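Long-range contacts in extracellular invertase (Aspergillus kawachii, PDB 5XH8), which probably hydrolyses sucrose and other beta-fructofuranosides and transfers fructosyl groups to make fructooligosaccharides such as 1-kestose: residues 23-28 / 566-571; 29-34 / 545-550; 36-41 / 365-370; 430-435 / 592-597; 471-476 / 583-588. One frame throughout, in Å; residues are numbered along the deposited sequence.

Near the N terminus, segments 23-28 and 29-34 lie in the loop ahead of strand 37-47, and 36-41 begins that strand. Interaction 3 pairs 36-41 with 365-370 and joins the first and last parts of the propeller. Its loop lies within that of interaction 2, where 29-34 meets the hairpin 545-550 of the C-terminal beta-sandwich. That loop lies in turn within the one closed by interaction 1, between 23-28 and 566-571. Interaction 4 (430-435 / 592-597) opens after interaction 3 has closed. Interaction 5 (471-476 / 583-588) sits within its loop. Both belong to the sandwich, and both cross interactions 1 and 2. Arg29 links interaction 2 to Gly595 of interaction 4.

Interaction 1 (23-28 / 566-571); sequences FETWRP and RSWYAN
Trp26 NE1 gives a hydrogen bond to the backbone Ser567 O, at 2.9 Å. The bond ties the loop ahead of the propeller to the C-terminal beta-sandwich of this GH32 enzyme, at the loop between strands 559-564 and 574-580. The acceptor lies almost in the indole plane, only 4° out of it. From the side of Ser567, the donor stands well above the carbonyl plane, 58° out of it. The hydrogen bond is moderately bent, with an N-H...O angle of 151°.

Arg566 spreads the aliphatic part of its side chain over one face of the same indole. Its CB makes a CH-pi contact, 3.7 Å from the centroid of the Trp26 five-membered ring. Further along, Arg566 CD reaches the six-membered ring, 3.5 Å from Trp26 CE3. The two side chains cross at about a right angle. The Arg566 chain then bends at chi3, and its guanidinium is steeply inclined to the indole.

The opposite face of the indole is met near its rim by the methyl of the preceding residue, Thr25. Thr25 OG1 is hydrogen-bonded to Tyr7 OH, and Trp568 NE1 to Val9 O, which joins the N-terminal residues Tyr7 and Val9 to this contact. Thr25 CG2 also touches the second indole obliquely, 4.3 Å from Trp568 CZ3.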
# COMPACT_ATOMS: atom_id res chain seq x y z
N PHE A 23 -36.93 5.73 20.83
CA PHE A 23 -35.85 6.69 20.55
C PHE A 23 -35.52 7.57 21.76
O PHE A 23 -34.35 7.69 22.15
CB PHE A 23 -36.19 7.54 19.33
CG PHE A 23 -35.09 8.47 18.92
CD1 PHE A 23 -34.01 8.02 18.17
CD2 PHE A 23 -35.14 9.82 19.28
CE1 PHE A 23 -32.98 8.89 17.79
CE2 PHE A 23 -34.10 10.69 18.92
CZ PHE A 23 -33.03 10.22 18.16
N GLU A 24 -36.54 8.14 22.40
CA GLU A 24 -36.32 9.04 23.54
C GLU A 24 -36.17 8.36 24.89
O GLU A 24 -35.72 9.00 25.84
CB GLU A 24 -37.43 10.11 23.61
CG GLU A 24 -37.51 11.06 22.41
CD GLU A 24 -36.27 11.97 22.21
OE1 GLU A 24 -35.35 11.99 23.06
OE2 GLU A 24 -36.19 12.68 21.17
N THR A 25 -36.48 7.07 24.97
CA THR A 25 -36.66 6.38 26.25
C THR A 25 -35.52 6.57 27.20
O THR A 25 -35.72 6.99 28.37
CB THR A 25 -36.89 4.87 26.02
OG1 THR A 25 -37.99 4.70 25.14
CG2 THR A 25 -37.18 4.13 27.34
N TRP A 26 -34.31 6.28 26.70
CA TRP A 26 -33.09 6.25 27.50
C TRP A 26 -32.04 7.28 27.04
O TRP A 26 -30.90 7.29 27.51
CB TRP A 26 -32.52 4.84 27.46
CG TRP A 26 -33.35 3.83 28.25
CD1 TRP A 26 -33.90 4.00 29.50
CD2 TRP A 26 -33.67 2.48 27.85
NE1 TRP A 26 -34.54 2.85 29.90
CE2 TRP A 26 -34.42 1.91 28.91
CE3 TRP A 26 -33.39 1.70 26.71
CZ2 TRP A 26 -34.89 0.60 28.86
CZ3 TRP A 26 -33.86 0.39 26.67
CH2 TRP A 26 -34.60 -0.15 27.74
N ARG A 27 -32.46 8.16 26.14
CA ARG A 27 -31.58 9.09 25.45
C ARG A 27 -31.11 10.24 26.34
O ARG A 27 -31.91 10.94 26.95
CB ARG A 27 -32.30 9.65 24.22
CG ARG A 27 -31.40 10.38 23.23
CD ARG A 27 -32.14 10.69 21.94
NE ARG A 27 -31.30 11.50 21.06
CZ ARG A 27 -30.31 11.05 20.27
NH1 ARG A 27 -30.02 9.75 20.17
NH2 ARG A 27 -29.61 11.92 19.55
N PRO A 28 -29.79 10.44 26.40
CA PRO A 28 -29.30 11.56 27.18
C PRO A 28 -29.56 12.90 26.47
O PRO A 28 -29.78 12.94 25.24
CB PRO A 28 -27.82 11.25 27.32
CG PRO A 28 -27.48 10.50 26.09
CD PRO A 28 -28.69 9.69 25.77
N ARG A 566 -30.66 1.67 32.71
CA ARG A 566 -31.79 1.73 31.82
C ARG A 566 -33.12 1.45 32.57
O ARG A 566 -33.81 0.47 32.29
CB ARG A 566 -31.53 0.81 30.61
CG ARG A 566 -30.46 1.40 29.68
CD ARG A 566 -30.35 0.82 28.25
NE ARG A 566 -29.32 -0.15 28.25
CZ ARG A 566 -28.18 -0.20 27.57
NH1 ARG A 566 -27.81 0.63 26.58
NH2 ARG A 566 -27.41 -1.23 27.87
N SER A 567 -33.47 2.35 33.50
CA SER A 567 -34.73 2.24 34.23
C SER A 567 -35.90 2.55 33.29
O SER A 567 -35.80 3.42 32.40
CB SER A 567 -34.75 3.15 35.48
OG SER A 567 -34.95 4.51 35.13
N TRP A 568 -37.00 1.81 33.49
CA TRP A 568 -38.21 1.93 32.69
C TRP A 568 -39.26 2.93 33.22
O TRP A 568 -39.74 3.76 32.46
CB TRP A 568 -38.86 0.55 32.54
CG TRP A 568 -40.14 0.62 31.79
CD1 TRP A 568 -41.41 0.63 32.32
CD2 TRP A 568 -40.30 0.71 30.37
NE1 TRP A 568 -42.33 0.73 31.31
CE2 TRP A 568 -41.68 0.78 30.11
CE3 TRP A 568 -39.40 0.74 29.29
CZ2 TRP A 568 -42.19 0.87 28.81
CZ3 TRP A 568 -39.91 0.84 28.00
CH2 TRP A 568 -41.29 0.89 27.77
N TYR A 569 -39.64 2.78 34.50
CA TYR A 569 -40.85 3.42 35.04
C TYR A 569 -40.63 4.91 35.26
O TYR A 569 -39.58 5.34 35.75
CB TYR A 569 -41.30 2.74 36.37
CG TYR A 569 -41.95 1.39 36.19
CD1 TYR A 569 -43.28 1.28 35.76
CD2 TYR A 569 -41.25 0.20 36.44
CE1 TYR A 569 -43.89 0.03 35.58
CE2 TYR A 569 -41.86 -1.05 36.27
CZ TYR A 569 -43.18 -1.12 35.83
OH TYR A 569 -43.78 -2.33 35.64
N ALA A 570 -41.64 5.70 34.90
CA ALA A 570 -41.61 7.15 35.03
C ALA A 570 -41.25 7.60 36.46
O ALA A 570 -40.49 8.56 36.64
CB ALA A 570 -42.94 7.75 34.59
N ASN A 571 -41.74 6.83 37.44
CA ASN A 571 -41.55 7.06 38.89
C ASN A 571 -40.24 6.64 39.45
O ASN A 571 -40.04 6.79 40.64
CB ASN A 571 -42.53 6.19 39.71
CG ASN A 571 -43.94 6.59 39.53
OD1 ASN A 571 -44.26 7.52 38.77
ND2 ASN A 571 -44.83 5.87 40.21

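Interaction 2 (29-34 / 545-550); sequences RAHVLP and VVDNSV
The His31 imidazole meets Asp547 at its edge and Val550 over one face. Asp547 OD2 lies close to the ring plane and accepts a hydrogen bond from His31 ND1 at 2.7 Å. Val550 CB stands over the face, toward the rim, and Val550 CG1 comes within 3.5 Å of His31 NE2. The ring and the carboxylate are turned 40° against each other.

Three N-H groups of 29-34 bond to the Asp547 carboxylate. OD2 also accepts from Ala30 N at 2.8 Å, through its syn lone pair, while His31 approaches on the anti side. OD1 accepts from Arg29 N at 2.9 Å, on its syn side. Two bonds on OD2 and one on OD1 hold the buried carboxylate against rotation. Asp547 CG is anti to its backbone N (chi1 -171°), which sets the carboxylate carbon toward the 29-34 backbone. On its other nitrogen, His31 NE2 bonds to Glu552 OE2. A ring set between two acidic groups would probably be biased toward the positively charged form.

Asp547 and Val550 close a two-residue beta hairpin with a type II' turn. The turn joins strands 534-547 and 550-555 of the C-terminal sandwich. Phe455 of strand 455-463 packs on Asp547. On the propeller side, the 29-34 loop meets strand 366-385, where His31 rests on Leu372 and Val32 bonds to Leu370 through the backbone.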
# COMPACT_ATOMS: atom_id res chain seq x y z
N ARG A 29 -29.54 13.99 27.24
CA ARG A 29 -29.63 15.36 26.68
C ARG A 29 -28.36 16.20 26.74
O ARG A 29 -28.25 17.20 26.02
CB ARG A 29 -30.79 16.11 27.35
CG ARG A 29 -30.57 16.48 28.80
CD ARG A 29 -31.64 17.48 29.28
NE ARG A 29 -32.99 16.92 29.22
CZ ARG A 29 -33.92 16.93 30.19
NH1 ARG A 29 -33.72 17.52 31.39
NH2 ARG A 29 -35.09 16.36 29.95
N ALA A 30 -27.43 15.84 27.63
CA ALA A 30 -26.21 16.62 27.89
C ALA A 30 -24.91 15.91 27.43
O ALA A 30 -23.82 16.28 27.87
CB ALA A 30 -26.11 16.92 29.38
N HIS A 31 -25.03 14.92 26.54
CA HIS A 31 -23.89 14.12 26.07
C HIS A 31 -23.71 14.22 24.54
O HIS A 31 -24.67 14.48 23.80
CB HIS A 31 -24.06 12.65 26.46
CG HIS A 31 -23.68 12.36 27.87
ND1 HIS A 31 -24.47 12.70 28.94
CD2 HIS A 31 -22.60 11.75 28.39
CE1 HIS A 31 -23.89 12.33 30.06
NE2 HIS A 31 -22.75 11.73 29.75
N VAL A 32 -22.49 13.97 24.09
CA VAL A 32 -22.19 13.91 22.65
C VAL A 32 -22.56 12.55 22.07
O VAL A 32 -22.00 11.52 22.44
CB VAL A 32 -20.69 14.24 22.35
CG1 VAL A 32 -20.33 13.97 20.88
CG2 VAL A 32 -20.40 15.66 22.71
N LEU A 33 -23.52 12.56 21.14
CA LEU A 33 -23.88 11.40 20.38
C LEU A 33 -24.54 11.90 19.08
O LEU A 33 -25.02 13.02 19.03
CB LEU A 33 -24.81 10.48 21.21
CG LEU A 33 -26.29 10.78 21.38
CD1 LEU A 33 -26.95 9.64 22.15
CD2 LEU A 33 -26.55 12.12 22.08
N PRO A 34 -24.57 11.07 18.03
CA PRO A 34 -25.13 11.54 16.75
C PRO A 34 -26.65 11.79 16.83
O PRO A 34 -27.29 11.41 17.83
CB PRO A 34 -24.81 10.39 15.78
CG PRO A 34 -24.59 9.20 16.66
CD PRO A 34 -24.04 9.71 17.93
N VAL A 545 -23.57 11.90 37.99
CA VAL A 545 -24.28 12.60 36.93
C VAL A 545 -25.13 11.55 36.24
O VAL A 545 -24.60 10.58 35.66
CB VAL A 545 -23.34 13.24 35.89
CG1 VAL A 545 -24.13 14.07 34.88
CG2 VAL A 545 -22.26 14.07 36.58
N VAL A 546 -26.45 11.74 36.30
CA VAL A 546 -27.39 10.84 35.67
C VAL A 546 -28.05 11.60 34.54
O VAL A 546 -28.75 12.58 34.77
CB VAL A 546 -28.44 10.34 36.69
CG1 VAL A 546 -29.54 9.53 36.02
CG2 VAL A 546 -27.75 9.50 37.75
N ASP A 547 -27.81 11.15 33.31
CA ASP A 547 -28.38 11.77 32.12
C ASP A 547 -29.23 10.71 31.42
O ASP A 547 -28.81 10.06 30.44
CB ASP A 547 -27.26 12.35 31.25
CG ASP A 547 -27.76 13.18 30.12
OD1 ASP A 547 -28.99 13.34 29.96
OD2 ASP A 547 -26.90 13.69 29.37
N ASN A 548 -30.45 10.57 31.95
CA ASN A 548 -31.42 9.55 31.55
C ASN A 548 -30.91 8.13 31.85
O ASN A 548 -31.15 7.64 32.95
CB ASN A 548 -31.91 9.77 30.11
CG ASN A 548 -33.36 9.35 29.91
OD1 ASN A 548 -33.99 8.81 30.82
ND2 ASN A 548 -33.90 9.61 28.74
N SER A 549 -30.24 7.47 30.91
CA SER A 549 -29.63 6.16 31.15
C SER A 549 -28.11 6.20 31.30
O SER A 549 -27.51 5.18 31.59
CB SER A 549 -29.97 5.18 30.02
OG SER A 549 -29.41 5.58 28.77
N VAL A 550 -27.48 7.35 31.09
CA VAL A 550 -26.04 7.43 31.23
C VAL A 550 -25.68 7.83 32.65
O VAL A 550 -26.00 8.92 33.06
CB VAL A 550 -25.43 8.46 30.24
CG1 VAL A 550 -23.92 8.48 30.37
CG2 VAL A 550 -25.85 8.14 28.83

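Interaction 3 (36-41 / 365-370); sequences NGQIGD and NWTGTL
Ile39 and Leu370 cross at about a right angle, with Ile39 CD1 laid against Leu370 CD2 at 3.6 Å. Leu370 CG is equally near to that methyl. Ile39 keeps CG1 anti to its backbone N (chi1 -172°), and CD1 continues the extended chain toward the leucine.

Gln38 and Thr367 stand on one common face of the sheet. Their side chains cross obliquely, and Gln38 CG touches Thr367 CB at 3.9 Å. Trp366 behaves differently. Its CB passes close to Gly37, 3.4 Å from Gly37 O, but its indole leads away from strand 37-41. The indole is taken up by the N-terminal loop: Trp366 NE1 bonds to Phe23 O, Arg27 makes a cation-pi contact with the ring, and the Phe23 ring meets it edge-to-face.

The backbones run as a parallel pair. This links strand 37-47 in the first blade of the five-bladed GH32 propeller to strand 366-385 in the last blade, and so joins the two ends of the ring. Gly37 N donates to Asn365 O at 2.9 Å, and Thr367 N donates to Gly37 O at 3.0 Å. Ile39 N donates to Thr367 O at 3.0 Å. A water lies between Gly37 O and Gly368 O, hydrogen-bonded to both carbonyls.

At the start of the pair, just after helix 361-364, the side chain of Asn36 meets the backbone of the other segment: Asn36 CB rests on Asn365 O at 3.7 Å.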
# COMPACT_ATOMS: atom_id res chain seq x y z
N ASN A 36 -28.93 10.24 15.36
CA ASN A 36 -29.48 8.89 15.57
C ASN A 36 -28.42 7.88 15.22
O ASN A 36 -27.32 8.26 14.82
CB ASN A 36 -30.69 8.70 14.66
CG ASN A 36 -30.37 9.01 13.20
OD1 ASN A 36 -29.38 8.55 12.64
ND2 ASN A 36 -31.19 9.84 12.62
N GLY A 37 -28.75 6.59 15.33
CA GLY A 37 -27.84 5.53 14.92
C GLY A 37 -26.67 5.35 15.89
O GLY A 37 -26.72 5.73 17.06
N GLN A 38 -25.61 4.74 15.40
CA GLN A 38 -24.55 4.19 16.25
C GLN A 38 -23.36 5.14 16.27
O GLN A 38 -23.00 5.75 15.24
CB GLN A 38 -24.14 2.81 15.73
CG GLN A 38 -23.20 2.01 16.63
CD GLN A 38 -21.73 2.20 16.31
OE1 GLN A 38 -21.33 3.09 15.54
NE2 GLN A 38 -20.91 1.35 16.89
N ILE A 39 -22.74 5.22 17.44
CA ILE A 39 -21.49 5.89 17.64
C ILE A 39 -20.45 4.90 18.08
O ILE A 39 -20.70 4.03 18.97
CB ILE A 39 -21.62 7.11 18.60
CG1 ILE A 39 -20.30 7.91 18.61
CG2 ILE A 39 -22.05 6.68 20.02
CD1 ILE A 39 -20.34 9.22 19.37
N GLY A 40 -19.27 5.03 17.47
CA GLY A 40 -18.10 4.25 17.81
C GLY A 40 -17.02 5.15 18.42
O GLY A 40 -17.34 6.16 19.02
N ASP A 41 -15.76 4.79 18.21
CA ASP A 41 -14.60 5.48 18.81
C ASP A 41 -14.66 6.97 18.50
O ASP A 41 -14.87 7.33 17.32
CB ASP A 41 -13.27 5.00 18.20
CG ASP A 41 -12.99 3.53 18.40
OD1 ASP A 41 -13.92 2.76 18.71
OD2 ASP A 41 -11.81 3.14 18.19
N ASN A 365 -33.19 2.88 17.90
CA ASN A 365 -32.69 3.60 16.75
C ASN A 365 -31.48 4.51 17.05
O ASN A 365 -31.23 5.46 16.32
CB ASN A 365 -33.80 4.41 16.06
CG ASN A 365 -33.42 4.85 14.65
OD1 ASN A 365 -32.69 4.17 13.96
ND2 ASN A 365 -33.87 6.01 14.24
N TRP A 366 -30.76 4.21 18.13
CA TRP A 366 -29.43 4.75 18.37
C TRP A 366 -28.71 3.78 19.31
O TRP A 366 -29.34 2.96 19.98
CB TRP A 366 -29.44 6.16 18.98
CG TRP A 366 -30.15 6.27 20.33
CD1 TRP A 366 -31.48 6.49 20.53
CD2 TRP A 366 -29.56 6.15 21.64
NE1 TRP A 366 -31.76 6.52 21.88
CE2 TRP A 366 -30.61 6.29 22.58
CE3 TRP A 366 -28.26 5.94 22.10
CZ2 TRP A 366 -30.40 6.23 23.96
CZ3 TRP A 366 -28.04 5.91 23.48
CH2 TRP A 366 -29.12 6.03 24.40
N THR A 367 -27.38 3.89 19.32
CA THR A 367 -26.52 2.98 20.05
C THR A 367 -25.25 3.71 20.43
O THR A 367 -24.54 4.20 19.56
CB THR A 367 -26.12 1.76 19.20
OG1 THR A 367 -27.29 1.12 18.67
CG2 THR A 367 -25.32 0.76 20.02
N GLY A 368 -24.98 3.76 21.74
CA GLY A 368 -23.79 4.38 22.26
C GLY A 368 -23.85 5.88 22.53
O GLY A 368 -24.73 6.61 22.04
N THR A 369 -22.85 6.33 23.28
CA THR A 369 -22.64 7.75 23.51
C THR A 369 -21.17 7.96 23.81
O THR A 369 -20.46 6.99 24.12
CB THR A 369 -23.49 8.25 24.69
OG1 THR A 369 -23.39 9.67 24.80
CG2 THR A 369 -23.04 7.63 26.01
N LEU A 370 -20.71 9.21 23.69
CA LEU A 370 -19.47 9.60 24.33
C LEU A 370 -19.82 10.04 25.74
O LEU A 370 -20.95 10.51 26.00
CB LEU A 370 -18.80 10.77 23.60
CG LEU A 370 -18.44 10.57 22.13
CD1 LEU A 370 -17.51 11.69 21.65
CD2 LEU A 370 -17.81 9.21 21.90
O HOH W 1 -25.71 7.20 19.45

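Interaction 4 (430-435 / 592-597); sequences TSFTES and VSEGLY
Phe432 and Val592 lie side by side and point the same way from their strands. Val592 CB is over one face of the phenyl ring, 3.9 Å from the Phe432 ring centroid, in a CH-pi contact. Val592 CG1 adds a contact of 3.6 Å to Phe432 CZ. Phe432 CG sits between its own backbone N and carbonyl carbon (chi1 63°), and the ring lies alongside the valine. At the ring edge, Glu594 OE1 comes near Phe432 CE2.

The backbones beneath form an antiparallel ladder. Phe432 and Val592 are a hydrogen-bonded pair: Phe432 N to Val592 O and Val592 N to Phe432 O are both 2.9 Å. Thr430 and Glu594 form the next such pair, with longer bonds. Glu594 N to Thr430 O is 3.1 Å and Thr430 N to Glu594 O is 3.3 Å. Ser431 and Ser593, between them, are a non-hydrogen-bonded pair, and both side chains stand on the face away from Phe432.

Further out, Ser452 OG bonds to Glu594 OE2 and fixes the end of that extended side chain. Arg449 touches Phe432.

The ladder belongs to a sheet of the C-terminal GH32 beta-sandwich. Strand 585-594 is paired there with 430-439 on one side and with 455-463 on the other. Past Glu594 the chain leaves the sheet, and Leu596 and Tyr597 pack on helix 420-426.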
# COMPACT_ATOMS: atom_id res chain seq x y z
N THR A 430 -32.13 23.54 38.62
CA THR A 430 -32.59 24.04 39.90
C THR A 430 -32.06 23.14 41.00
O THR A 430 -32.11 21.90 40.92
CB THR A 430 -34.11 24.19 39.92
OG1 THR A 430 -34.72 22.92 39.61
CG2 THR A 430 -34.54 25.26 38.87
N SER A 431 -31.51 23.79 42.02
CA SER A 431 -30.70 23.14 43.02
C SER A 431 -31.44 23.04 44.35
O SER A 431 -32.07 24.01 44.76
CB SER A 431 -29.44 23.98 43.21
OG SER A 431 -28.44 23.19 43.79
N PHE A 432 -31.36 21.89 45.02
CA PHE A 432 -31.80 21.79 46.41
C PHE A 432 -30.82 20.92 47.18
O PHE A 432 -30.00 20.22 46.59
CB PHE A 432 -33.25 21.26 46.52
CG PHE A 432 -33.45 19.87 45.99
CD1 PHE A 432 -33.25 18.76 46.81
CD2 PHE A 432 -33.83 19.66 44.66
CE1 PHE A 432 -33.43 17.47 46.33
CE2 PHE A 432 -34.00 18.37 44.17
CZ PHE A 432 -33.81 17.28 45.01
N THR A 433 -30.91 20.99 48.51
CA THR A 433 -30.01 20.25 49.39
C THR A 433 -30.80 19.33 50.31
O THR A 433 -31.93 19.62 50.66
CB THR A 433 -29.12 21.19 50.24
OG1 THR A 433 -29.96 22.04 51.03
CG2 THR A 433 -28.19 22.06 49.35
N GLU A 434 -30.18 18.22 50.67
CA GLU A 434 -30.71 17.26 51.62
C GLU A 434 -29.75 17.30 52.81
O GLU A 434 -28.53 17.33 52.61
CB GLU A 434 -30.73 15.88 50.98
CG GLU A 434 -31.09 14.73 51.91
CD GLU A 434 -32.55 14.67 52.30
OE1 GLU A 434 -33.44 15.22 51.60
OE2 GLU A 434 -32.84 14.02 53.32
N SER A 435 -30.29 17.28 54.02
CA SER A 435 -29.48 17.45 55.24
C SER A 435 -28.50 16.33 55.46
O SER A 435 -28.83 15.16 55.27
CB SER A 435 -30.38 17.53 56.49
OG SER A 435 -31.10 18.74 56.49
N VAL A 592 -28.40 18.35 45.11
CA VAL A 592 -29.03 17.75 43.94
C VAL A 592 -29.36 18.90 43.02
O VAL A 592 -30.03 19.85 43.44
CB VAL A 592 -30.33 16.97 44.26
CG1 VAL A 592 -30.99 16.47 42.98
CG2 VAL A 592 -30.05 15.81 45.22
N SER A 593 -28.87 18.83 41.78
CA SER A 593 -29.19 19.81 40.76
C SER A 593 -29.90 19.05 39.65
O SER A 593 -29.39 18.03 39.15
CB SER A 593 -27.91 20.50 40.28
OG SER A 593 -28.20 21.33 39.16
N GLU A 594 -31.07 19.56 39.26
CA GLU A 594 -32.00 18.82 38.41
C GLU A 594 -32.19 19.48 37.06
O GLU A 594 -32.27 20.69 36.98
CB GLU A 594 -33.36 18.72 39.13
CG GLU A 594 -34.29 17.69 38.55
CD GLU A 594 -35.63 17.62 39.28
OE1 GLU A 594 -35.68 17.93 40.50
OE2 GLU A 594 -36.63 17.25 38.63
N GLY A 595 -32.28 18.68 36.01
CA GLY A 595 -32.54 19.21 34.67
C GLY A 595 -31.36 19.14 33.69
O GLY A 595 -31.58 18.97 32.49
N LEU A 596 -30.14 19.29 34.20
CA LEU A 596 -28.92 19.38 33.36
C LEU A 596 -29.12 20.46 32.31
O LEU A 596 -29.59 21.54 32.65
CB LEU A 596 -28.56 18.02 32.75
CG LEU A 596 -28.51 16.83 33.71
CD1 LEU A 596 -28.09 15.58 32.97
CD2 LEU A 596 -27.59 17.09 34.91
N TYR A 597 -28.79 20.21 31.05
CA TYR A 597 -29.03 21.19 30.00
C TYR A 597 -29.05 20.46 28.67
O TYR A 597 -28.71 19.28 28.61
CB TYR A 597 -27.93 22.27 29.99
CG TYR A 597 -26.56 21.73 29.53
CD1 TYR A 597 -25.77 20.94 30.38
CD2 TYR A 597 -26.08 22.00 28.26
CE1 TYR A 597 -24.54 20.43 29.95
CE2 TYR A 597 -24.85 21.49 27.82
CZ TYR A 597 -24.08 20.71 28.68
OH TYR A 597 -22.86 20.22 28.25

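Interaction 5 (471-476 / 583-588); sequences SGLKSG and GGVAFS
Ser475 and Val585 face each other across this contact, each with CB directed at the other segment. Ser475 CB lies 3.5 Å from Val585 CG2. The hydroxyl is modelled closer still to the same methyl, a spacing too short to be taken at face value, so the exact position of OG and its torsion are doubtful. Its hydrogen-bond partner is His579 ND1, on strand 574-580.

Leu473 also points at the second segment. Its CG is anti to the backbone N, while chi2, at 142°, lies away from a staggered position. Leu473 CD1 ends 3.6 Å from Gly584 O. The same methyl makes a looser apolar contact with Val585 CG2, at 4.4 Å.

No hydrogen bond joins the two segments. They come from the two facing sheets of the beta-sandwich in the C-terminal part of the GH32 chain. Strand 474-481 belongs to one sheet and strand 585-594 to the other. The touching parts run in nearly the same direction, 17° apart. Phe464 packs on Leu473, Ser475 and Val585 and so adds to the core between the sheets.

The Phe587 ring comes nearer to the other strand than its CB does. Phe587 CE2 and CZ each lie 3.5 Å from Gly476 O, which meets the ring obliquely. The rings of Phe577 and Phe477 meet that of Phe587 edge-to-face. Ahead of Leu473, Ser471 forms an ST turn, in which Leu473 N donates to Ser471 OG at 3.1 Å.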
# COMPACT_ATOMS: atom_id res chain seq x y z
N SER A 471 -12.90 -3.27 56.73
CA SER A 471 -14.15 -3.82 57.27
C SER A 471 -15.15 -4.14 56.17
O SER A 471 -14.90 -3.88 54.99
CB SER A 471 -14.80 -2.82 58.22
OG SER A 471 -15.58 -1.87 57.49
N GLY A 472 -16.30 -4.67 56.59
CA GLY A 472 -17.41 -4.99 55.69
C GLY A 472 -18.38 -3.85 55.42
O GLY A 472 -19.49 -4.10 54.95
N LEU A 473 -17.98 -2.61 55.71
CA LEU A 473 -18.77 -1.41 55.40
C LEU A 473 -19.11 -1.28 53.89
O LEU A 473 -18.26 -1.55 53.03
CB LEU A 473 -18.04 -0.14 55.87
CG LEU A 473 -18.73 1.21 55.58
CD1 LEU A 473 -18.55 2.20 56.73
CD2 LEU A 473 -18.27 1.87 54.27
N LYS A 474 -20.36 -0.88 53.64
CA LYS A 474 -20.87 -0.48 52.33
C LYS A 474 -21.76 0.72 52.56
O LYS A 474 -22.78 0.58 53.24
CB LYS A 474 -21.68 -1.58 51.68
CG LYS A 474 -20.86 -2.80 51.33
CD LYS A 474 -21.74 -3.96 50.93
CE LYS A 474 -20.98 -5.25 51.16
NZ LYS A 474 -21.59 -6.35 50.38
N SER A 475 -21.39 1.88 52.01
CA SER A 475 -22.21 3.08 52.11
C SER A 475 -22.25 3.87 50.79
O SER A 475 -21.25 3.97 50.08
CB SER A 475 -21.70 3.97 53.25
OG SER A 475 -21.25 3.20 54.37
N GLY A 476 -23.42 4.43 50.48
CA GLY A 476 -23.57 5.30 49.34
C GLY A 476 -24.99 5.78 49.17
O GLY A 476 -25.61 6.25 50.13
N GLY A 583 -20.44 -0.59 60.90
CA GLY A 583 -19.81 0.64 61.33
C GLY A 583 -20.72 1.81 61.07
O GLY A 583 -21.94 1.64 60.95
N GLY A 584 -20.11 2.99 60.97
CA GLY A 584 -20.83 4.23 60.76
C GLY A 584 -20.31 5.02 59.58
O GLY A 584 -19.19 4.81 59.12
N VAL A 585 -21.16 5.93 59.10
CA VAL A 585 -20.85 6.84 57.99
C VAL A 585 -21.45 8.18 58.29
O VAL A 585 -22.60 8.22 58.71
CB VAL A 585 -21.57 6.47 56.67
CG1 VAL A 585 -20.77 6.97 55.47
CG2 VAL A 585 -21.89 5.00 56.60
N ALA A 586 -20.75 9.25 57.99
CA ALA A 586 -21.33 10.57 58.06
C ALA A 586 -21.41 11.15 56.66
O ALA A 586 -20.39 11.32 55.98
CB ALA A 586 -20.51 11.48 58.97
N PHE A 587 -22.64 11.45 56.23
CA PHE A 587 -22.93 12.11 54.97
C PHE A 587 -22.98 13.59 55.21
O PHE A 587 -23.72 14.04 56.07
CB PHE A 587 -24.30 11.67 54.44
CG PHE A 587 -24.36 10.24 54.01
CD1 PHE A 587 -24.63 9.24 54.94
CD2 PHE A 587 -24.14 9.88 52.68
CE1 PHE A 587 -24.69 7.91 54.56
CE2 PHE A 587 -24.19 8.55 52.29
CZ PHE A 587 -24.48 7.57 53.22
N SER A 588 -22.25 14.37 54.42
CA SER A 588 -22.47 15.80 54.42
C SER A 588 -23.85 16.12 53.86
O SER A 588 -24.56 15.25 53.36
CB SER A 588 -21.48 16.50 53.51
OG SER A 588 -21.87 16.28 52.15